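DNA polymerase sliding clamp 2 (Sulfolobus tokodaii, PDB 3AIZ) serves as a subunit of the ring-shaped sliding clamp that encircles DNA and tethers DNA polymerase and other processing proteins to it during replication. Local coordinates at residues A9-S14 with T234-Q239; R38-T41 with L46-I49; T101-D104 with T109-N112. One frame throughout, in Å; residues are numbered along the deposited sequence.

Interaction 1: A9-S14 with T234-Q239; sequences AKDFYS and TDSGGQ
The hydroxyl of Ser236 is gripped from two directions: its OG donates to Asp11 OD2 at 2.5 Å, and the same oxygen is hydrogen-bonded to Tyr6 OH. On the acceptor side the bond uses the anti lone pair of OD2, the one turned away from OD1. The other carboxylate oxygen, Asp11 OD1, lies 3.5 Å from Lys10 NZ in a salt bridge within the helix. With one oxygen reaching the loop and one the neighbouring lysine, these partners together should limit rotation of the carboxylate. With CG set anti to its carbonyl carbon (chi1 -71°), Asp11 leans out from the first turn of helix 9-16 toward the loop. Ser8 OG is bonded to Asp11 N and so steadies the backbone beneath it. The charge of Asp11 probably also gains from lying near the helix start, whereas Asp235 adds a second carboxylate, OD2 to OD2 6.1 Å, which would tend to oppose it.

Thr234 adds van der Waals contact, its CB 3.9 Å from Asp11 CG, as the two side chains pass one another, running opposite ways. Its own hydroxyl is turned back into the loop: Thr234 OG1 donates to Gly238 O at 2.7 Å, in the carbonyl plane and on a lone pair, while Thr234 N bonds that oxygen as well, at 2.9 Å. Gly238 O therefore holds the two ends of the loop together. Residues 234-237 form a type I turn closed by a weak bond from Gly237 N, with glycine at positive phi in the last position. This is the pattern of a type I turn with a G1 beta bulge, linking strands 226-233 and 239-244 and tying the C-terminal domain of the clamp to the first helix of its N-terminal domain.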
loop_
_atom_site.group_PDB
_atom_site.type_symbol
_atom_site.label_atom_id
_atom_site.label_comp_id
_atom_site.label_asym_id
_atom_site.label_seq_id
_atom_site.Cartn_x
_atom_site.Cartn_y
_atom_site.Cartn_z
ATOM N N ALA A 9 -16.609 -18.035 16.404
ATOM C CA ALA A 9 -16.367 -18.166 14.976
ATOM C C ALA A 9 -14.875 -18.296 14.699
ATOM O O ALA A 9 -14.457 -19.096 13.864
ATOM C CB ALA A 9 -16.942 -16.971 14.230
ATOM N N LYS A 10 -14.076 -17.507 15.411
ATOM C CA LYS A 10 -12.632 -17.507 15.219
ATOM C C LYS A 10 -12.032 -18.881 15.500
ATOM O O LYS A 10 -11.301 -19.428 14.674
ATOM C CB LYS A 10 -11.967 -16.452 16.107
ATOM C CG LYS A 10 -10.526 -16.146 15.728
ATOM C CD LYS A 10 -9.870 -15.197 16.723
ATOM C CE LYS A 10 -9.591 -15.888 18.050
ATOM N NZ LYS A 10 -8.615 -17.004 17.898
ATOM N N ASP A 11 -12.346 -19.437 16.666
ATOM C CA ASP A 11 -11.835 -20.748 17.053
ATOM C C ASP A 11 -12.263 -21.836 16.072
ATOM O O ASP A 11 -11.467 -22.702 15.708
ATOM C CB ASP A 11 -12.275 -21.101 18.475
ATOM C CG ASP A 11 -11.574 -20.260 19.526
ATOM O OD1 ASP A 11 -10.510 -19.685 19.212
ATOM O OD2 ASP A 11 -12.080 -20.176 20.665
ATOM N N PHE A 12 -13.520 -21.779 15.643
ATOM C CA PHE A 12 -14.041 -22.706 14.646
ATOM C C PHE A 12 -13.177 -22.668 13.385
ATOM O O PHE A 12 -12.848 -23.707 12.812
ATOM C CB PHE A 12 -15.486 -22.342 14.298
ATOM C CG PHE A 12 -16.284 -23.480 13.723
ATOM C CD1 PHE A 12 -17.518 -23.813 14.254
ATOM C CD2 PHE A 12 -15.802 -24.216 12.653
ATOM C CE1 PHE A 12 -18.259 -24.857 13.728
ATOM C CE2 PHE A 12 -16.536 -25.260 12.124
ATOM C CZ PHE A 12 -17.767 -25.582 12.662
ATOM N N TYR A 13 -12.810 -21.462 12.961
ATOM C CA TYR A 13 -11.998 -21.278 11.763
ATOM C C TYR A 13 -10.581 -21.819 11.940
ATOM O O TYR A 13 -10.013 -22.403 11.015
ATOM C CB TYR A 13 -11.952 -19.800 11.365
ATOM C CG TYR A 13 -11.055 -19.508 10.182
ATOM C CD1 TYR A 13 -9.753 -19.060 10.367
ATOM C CD2 TYR A 13 -11.508 -19.680 8.880
ATOM C CE1 TYR A 13 -8.929 -18.791 9.290
ATOM C CE2 TYR A 13 -10.693 -19.415 7.796
ATOM C CZ TYR A 13 -9.404 -18.970 8.006
ATOM O OH TYR A 13 -8.587 -18.703 6.931
ATOM N N SER A 14 -10.010 -21.618 13.125
ATOM C CA SER A 14 -8.669 -22.117 13.415
ATOM C C SER A 14 -8.626 -23.636 13.306
ATOM O O SER A 14 -7.679 -24.205 12.761
ATOM C CB SER A 14 -8.207 -21.672 14.804
ATOM O OG SER A 14 -7.845 -20.303 14.807
ATOM N N THR A 234 -9.251 -25.446 22.215
ATOM C CA THR A 234 -9.436 -24.008 22.088
ATOM C C THR A 234 -10.118 -23.489 23.348
ATOM O O THR A 234 -10.630 -24.270 24.148
ATOM C CB THR A 234 -10.279 -23.644 20.854
ATOM O OG1 THR A 234 -11.601 -24.174 20.998
ATOM C CG2 THR A 234 -9.644 -24.207 19.592
ATOM N N ASP A 235 -10.123 -22.173 23.526
ATOM C CA ASP A 235 -10.704 -21.575 24.724
ATOM C C ASP A 235 -12.230 -21.623 24.712
ATOM O O ASP A 235 -12.878 -21.195 25.666
ATOM C CB ASP A 235 -10.222 -20.132 24.897
ATOM C CG ASP A 235 -8.752 -20.048 25.265
ATOM O OD1 ASP A 235 -8.166 -21.091 25.628
ATOM O OD2 ASP A 235 -8.181 -18.938 25.194
ATOM N N SER A 236 -12.801 -22.147 23.632
ATOM C CA SER A 236 -14.253 -22.204 23.497
ATOM C C SER A 236 -14.784 -23.636 23.423
ATOM O O SER A 236 -15.986 -23.852 23.262
ATOM C CB SER A 236 -14.713 -21.393 22.282
ATOM O OG SER A 236 -14.003 -21.773 21.118
ATOM N N GLY A 237 -13.885 -24.610 23.543
ATOM C CA GLY A 237 -14.276 -26.007 23.564
ATOM C C GLY A 237 -13.830 -26.789 22.344
ATOM O O GLY A 237 -13.375 -27.927 22.460
ATOM N N GLY A 238 -13.968 -26.180 21.170
ATOM C CA GLY A 238 -13.554 -26.803 19.926
ATOM C C GLY A 238 -12.190 -27.448 20.057
ATOM O O GLY A 238 -11.269 -26.866 20.631
ATOM N N GLN A 239 -12.053 -28.653 19.515
ATOM C CA GLN A 239 -10.863 -29.451 19.763
ATOM C C GLN A 239 -10.318 -30.115 18.503
ATOM O O GLN A 239 -11.068 -30.695 17.718
ATOM C CB GLN A 239 -11.170 -30.507 20.828
ATOM C CG GLN A 239 -9.980 -31.340 21.261
ATOM C CD GLN A 239 -10.304 -32.233 22.444
ATOM O OE1 GLN A 239 -11.423 -32.217 22.959
ATOM N NE2 GLN A 239 -9.323 -33.014 22.884
#

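Interaction 2: R38-T41 with L46-I49; sequences RYLT and LMVI
Tyr39 and Val48 point the same way from neighbouring strands, and the flat ring of the tyrosine lies against the branched side chain of the valine. Val48 CB sits over one ring face, 4.0 Å from the centroid and 29° off the normal, a CH-pi contact. The ring reaches this place because Tyr39 CG is tucked between backbone N and carbonyl carbon (chi1 65°). Its hydroxyl continues past Val48 to bond Leu20 O.

On the opposite face of the sheet, Arg38, Leu40, Met47 and Ile49 meet differently. Leu40 bends toward the partner strand and lays CD1 3.6 Å from Met47 CB. Met47 runs extended before turning at its last torsion (chi3 -62°), which carries CE to the edge of the Arg38 guanidinium, 3.5 Å from Arg38 NH1. Nearer the sheet, the base of the arginine packs on its cross-strand partner, Arg38 CB to Ile49 CG1 3.8 Å.

Beneath these groups Tyr39 and Val48 exchange both backbone bonds as a hydrogen-bonded antiparallel pair, and Thr41 N adds another to Leu46 O at 3.1 Å. Leu46 N makes a weak bond to Thr41 OG1, which Asp43 OD1 also holds. Such is a beta hairpin of the PCNA fold; the Arg38 side chain reaches Leu125, probably in the interdomain connection, which in other PCNAs borders the groove for partner proteins.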
loop_
_atom_site.group_PDB
_atom_site.type_symbol
_atom_site.label_atom_id
_atom_site.label_comp_id
_atom_site.label_asym_id
_atom_site.label_seq_id
_atom_site.Cartn_x
_atom_site.Cartn_y
_atom_site.Cartn_z
ATOM N N ARG A 38 -13.877 -36.523 10.918
ATOM C CA ARG A 38 -12.619 -37.256 10.973
ATOM C C ARG A 38 -12.291 -37.916 9.640
ATOM O O ARG A 38 -13.122 -38.606 9.050
ATOM C CB ARG A 38 -12.645 -38.299 12.096
ATOM C CG ARG A 38 -13.489 -39.535 11.808
ATOM C CD ARG A 38 -12.618 -40.722 11.416
ATOM N NE ARG A 38 -13.401 -41.937 11.208
ATOM C CZ ARG A 38 -12.875 -43.134 10.969
ATOM N NH1 ARG A 38 -11.559 -43.283 10.908
ATOM N NH2 ARG A 38 -13.664 -44.186 10.792
ATOM N N TYR A 39 -11.072 -37.687 9.166
ATOM C CA TYR A 39 -10.598 -38.336 7.952
ATOM C C TYR A 39 -9.178 -38.839 8.152
ATOM O O TYR A 39 -8.447 -38.356 9.018
ATOM C CB TYR A 39 -10.663 -37.385 6.757
ATOM C CG TYR A 39 -9.736 -36.203 6.869
ATOM C CD1 TYR A 39 -10.084 -35.096 7.630
ATOM C CD2 TYR A 39 -8.512 -36.190 6.213
ATOM C CE1 TYR A 39 -9.241 -34.009 7.737
ATOM C CE2 TYR A 39 -7.660 -35.108 6.314
ATOM C CZ TYR A 39 -8.030 -34.018 7.078
ATOM O OH TYR A 39 -7.190 -32.934 7.186
ATOM N N LEU A 40 -8.798 -39.817 7.341
ATOM C CA LEU A 40 -7.494 -40.445 7.445
ATOM C C LEU A 40 -6.750 -40.259 6.131
ATOM O O LEU A 40 -7.234 -40.666 5.076
ATOM C CB LEU A 40 -7.674 -41.931 7.755
ATOM C CG LEU A 40 -6.452 -42.802 8.029
ATOM C CD1 LEU A 40 -5.612 -42.215 9.148
ATOM C CD2 LEU A 40 -6.903 -44.214 8.378
ATOM N N THR A 41 -5.583 -39.626 6.190
ATOM C CA THR A 41 -4.786 -39.397 4.990
ATOM C C THR A 41 -4.618 -40.689 4.196
ATOM O O THR A 41 -4.667 -41.783 4.757
ATOM C CB THR A 41 -3.398 -38.818 5.325
ATOM O OG1 THR A 41 -2.701 -39.716 6.196
ATOM C CG2 THR A 41 -3.533 -37.460 6.003
ATOM N N LEU A 46 -1.644 -40.649 9.245
ATOM C CA LEU A 46 -2.160 -39.565 10.072
ATOM C C LEU A 46 -3.681 -39.506 10.046
ATOM O O LEU A 46 -4.290 -39.445 8.977
ATOM C CB LEU A 46 -1.590 -38.225 9.603
ATOM C CG LEU A 46 -2.120 -36.978 10.313
ATOM C CD1 LEU A 46 -1.671 -36.959 11.764
ATOM C CD2 LEU A 46 -1.663 -35.724 9.595
ATOM N N MET A 47 -4.288 -39.518 11.227
ATOM C CA MET A 47 -5.730 -39.352 11.346
ATOM C C MET A 47 -6.068 -37.988 11.928
ATOM O O MET A 47 -5.735 -37.694 13.075
ATOM C CB MET A 47 -6.337 -40.447 12.222
ATOM C CG MET A 47 -7.810 -40.227 12.538
ATOM S SD MET A 47 -8.543 -41.583 13.468
ATOM C CE MET A 47 -8.331 -42.930 12.306
ATOM N N VAL A 48 -6.728 -37.154 11.132
ATOM C CA VAL A 48 -7.125 -35.832 11.594
ATOM C C VAL A 48 -8.553 -35.853 12.127
ATOM O O VAL A 48 -9.474 -36.305 11.447
ATOM C CB VAL A 48 -7.008 -34.780 10.479
ATOM C CG1 VAL A 48 -7.343 -33.402 11.021
ATOM C CG2 VAL A 48 -5.609 -34.792 9.888
ATOM N N ILE A 49 -8.726 -35.367 13.352
ATOM C CA ILE A 49 -10.042 -35.322 13.973
ATOM C C ILE A 49 -10.409 -33.911 14.413
ATOM O O ILE A 49 -9.634 -33.233 15.088
ATOM C CB ILE A 49 -10.130 -36.256 15.196
ATOM C CG1 ILE A 49 -9.967 -37.715 14.771
ATOM C CG2 ILE A 49 -11.455 -36.071 15.913
ATOM C CD1 ILE A 49 -10.026 -38.686 15.925
#

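Interaction 3: T101-D104 with T109-N112; sequences TVRD and TRSN. With SO4 (sulfate ion), chain E.
Thr101-Asp104 and Thr109-Asn112 run antiparallel at 173°, joined by reciprocal backbone bonds between Val102 and Ser111, of which Val102 N to Ser111 O is 2.7 Å, and between Asp104 and Thr109. On the face bearing Thr101, Arg103, Arg110 and Asn112, Arg103 receives a sulfate ion, probably from the crystallisation liquor, at the edge of its guanidinium. Arg103 NH2 donates to sulfate O2 at 3.0 Å, and Arg103 NH1 to sulfate O3 at 3.2 Å in a nearly straight bond (171°). An extended chain from CG to NE carries the group there, where Thr101 CG2 covers one of its faces, 3.6 Å above the plane, and Thr90 OG1 takes a further bond from NH2.

Arg110 slants across Arg103, its CD 3.8 Å from Arg103 NH1, with the guanidinium planes 43° apart; sulfate O3 lies over one face of the Arg110 group. Beside Arg110, Asn112 OD1 bonds Ser173 of the PCNA3 (sliding clamp C) chain. Residues 110-112 also form an antiparallel ladder with that chain, continuing the sheet between subunits as at the interfaces of PCNA clamps.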
loop_
_atom_site.group_PDB
_atom_site.type_symbol
_atom_site.label_atom_id
_atom_site.label_comp_id
_atom_site.label_asym_id
_atom_site.label_seq_id
_atom_site.Cartn_x
_atom_site.Cartn_y
_atom_site.Cartn_z
ATOM N N THR A 101 -24.388 -19.505 9.942
ATOM C CA THR A 101 -24.548 -18.088 10.245
ATOM C C THR A 101 -23.529 -17.610 11.272
ATOM O O THR A 101 -23.335 -18.243 12.309
ATOM C CB THR A 101 -25.962 -17.777 10.775
ATOM O OG1 THR A 101 -26.940 -18.184 9.809
ATOM C CG2 THR A 101 -26.113 -16.288 11.052
ATOM N N VAL A 102 -22.879 -16.491 10.974
ATOM C CA VAL A 102 -21.953 -15.867 11.909
ATOM C C VAL A 102 -22.564 -14.583 12.454
ATOM O O VAL A 102 -22.933 -13.689 11.692
ATOM C CB VAL A 102 -20.603 -15.551 11.248
ATOM C CG1 VAL A 102 -19.727 -14.747 12.194
ATOM C CG2 VAL A 102 -19.904 -16.836 10.831
ATOM N N ARG A 103 -22.669 -14.496 13.776
ATOM C CA ARG A 103 -23.321 -13.365 14.422
ATOM C C ARG A 103 -22.349 -12.593 15.306
ATOM O O ARG A 103 -21.681 -13.170 16.164
ATOM C CB ARG A 103 -24.503 -13.855 15.257
ATOM C CG ARG A 103 -25.360 -14.883 14.542
ATOM C CD ARG A 103 -26.352 -15.539 15.479
ATOM N NE ARG A 103 -27.042 -16.646 14.828
ATOM C CZ ARG A 103 -28.137 -16.510 14.089
ATOM N NH1 ARG A 103 -28.670 -15.309 13.908
ATOM N NH2 ARG A 103 -28.700 -17.573 13.532
ATOM N N ASP A 104 -22.274 -11.284 15.095
ATOM C CA ASP A 104 -21.395 -10.437 15.890
ATOM C C ASP A 104 -22.160 -9.279 16.518
ATOM O O ASP A 104 -22.294 -8.215 15.917
ATOM C CB ASP A 104 -20.246 -9.902 15.037
ATOM C CG ASP A 104 -19.270 -9.071 15.842
ATOM O OD1 ASP A 104 -19.180 -9.284 17.070
ATOM O OD2 ASP A 104 -18.594 -8.207 15.246
ATOM N N THR A 109 -23.718 -6.858 13.333
ATOM C CA THR A 109 -23.734 -7.432 11.995
ATOM C C THR A 109 -23.904 -8.945 12.032
ATOM O O THR A 109 -23.746 -9.577 13.076
ATOM C CB THR A 109 -22.446 -7.106 11.224
ATOM O OG1 THR A 109 -21.322 -7.679 11.904
ATOM C CG2 THR A 109 -22.260 -5.602 11.112
ATOM N N ARG A 110 -24.235 -9.514 10.879
ATOM C CA ARG A 110 -24.357 -10.956 10.731
ATOM C C ARG A 110 -23.988 -11.344 9.310
ATOM O O ARG A 110 -23.883 -10.490 8.432
ATOM C CB ARG A 110 -25.785 -11.419 11.022
ATOM C CG ARG A 110 -26.303 -11.057 12.398
ATOM C CD ARG A 110 -27.530 -11.874 12.741
ATOM N NE ARG A 110 -28.607 -11.674 11.780
ATOM C CZ ARG A 110 -29.636 -10.857 11.974
ATOM N NH1 ARG A 110 -29.727 -10.160 13.099
ATOM N NH2 ARG A 110 -30.574 -10.740 11.043
ATOM N N SER A 111 -23.792 -12.637 9.091
ATOM C CA SER A 111 -23.530 -13.157 7.760
ATOM C C SER A 111 -23.940 -14.617 7.709
ATOM O O SER A 111 -23.810 -15.339 8.695
ATOM C CB SER A 111 -22.050 -13.011 7.401
ATOM O OG SER A 111 -21.683 -11.649 7.275
ATOM N N ASN A 112 -24.449 -15.052 6.564
ATOM C CA ASN A 112 -24.829 -16.447 6.404
ATOM C C ASN A 112 -24.449 -17.000 5.040
ATOM O O ASN A 112 -24.021 -16.260 4.154
ATOM C CB ASN A 112 -26.327 -16.643 6.669
ATOM C CG ASN A 112 -27.204 -15.923 5.662
ATOM O OD1 ASN A 112 -26.769 -15.600 4.557
ATOM N ND2 ASN A 112 -28.452 -15.674 6.040
HETATM S S SO4 E . -31.639 -16.258 11.398
HETATM O O1 SO4 E . -32.305 -16.073 10.110
HETATM O O2 SO4 E . -30.563 -17.235 11.252
HETATM O O3 SO4 E . -31.090 -14.980 11.845
HETATM O O4 SO4 E . -32.600 -16.749 12.384
#

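The three contacts lie in different parts of one clamp subunit. Interaction 1 closes a loop of more than two hundred residues, and both hairpins lie within it. It touches interaction 3 directly, Ala9 CB packing at 4.1 Å on Val102 CG1, so helix 9-16 meets the hairpin on the face bearing Val102 and Ser111; their centres are about 16 Å apart. Interaction 2 lies about 18 Å from interaction 1, centre to centre, without touching it, although strand 239-244, which follows the 234-239 loop, pairs with strand 46-53. The hairpins themselves are about 30 Å apart between centres, so the sulfate and subunit boundary at interaction 3 are remote from the domain junction near interaction 2.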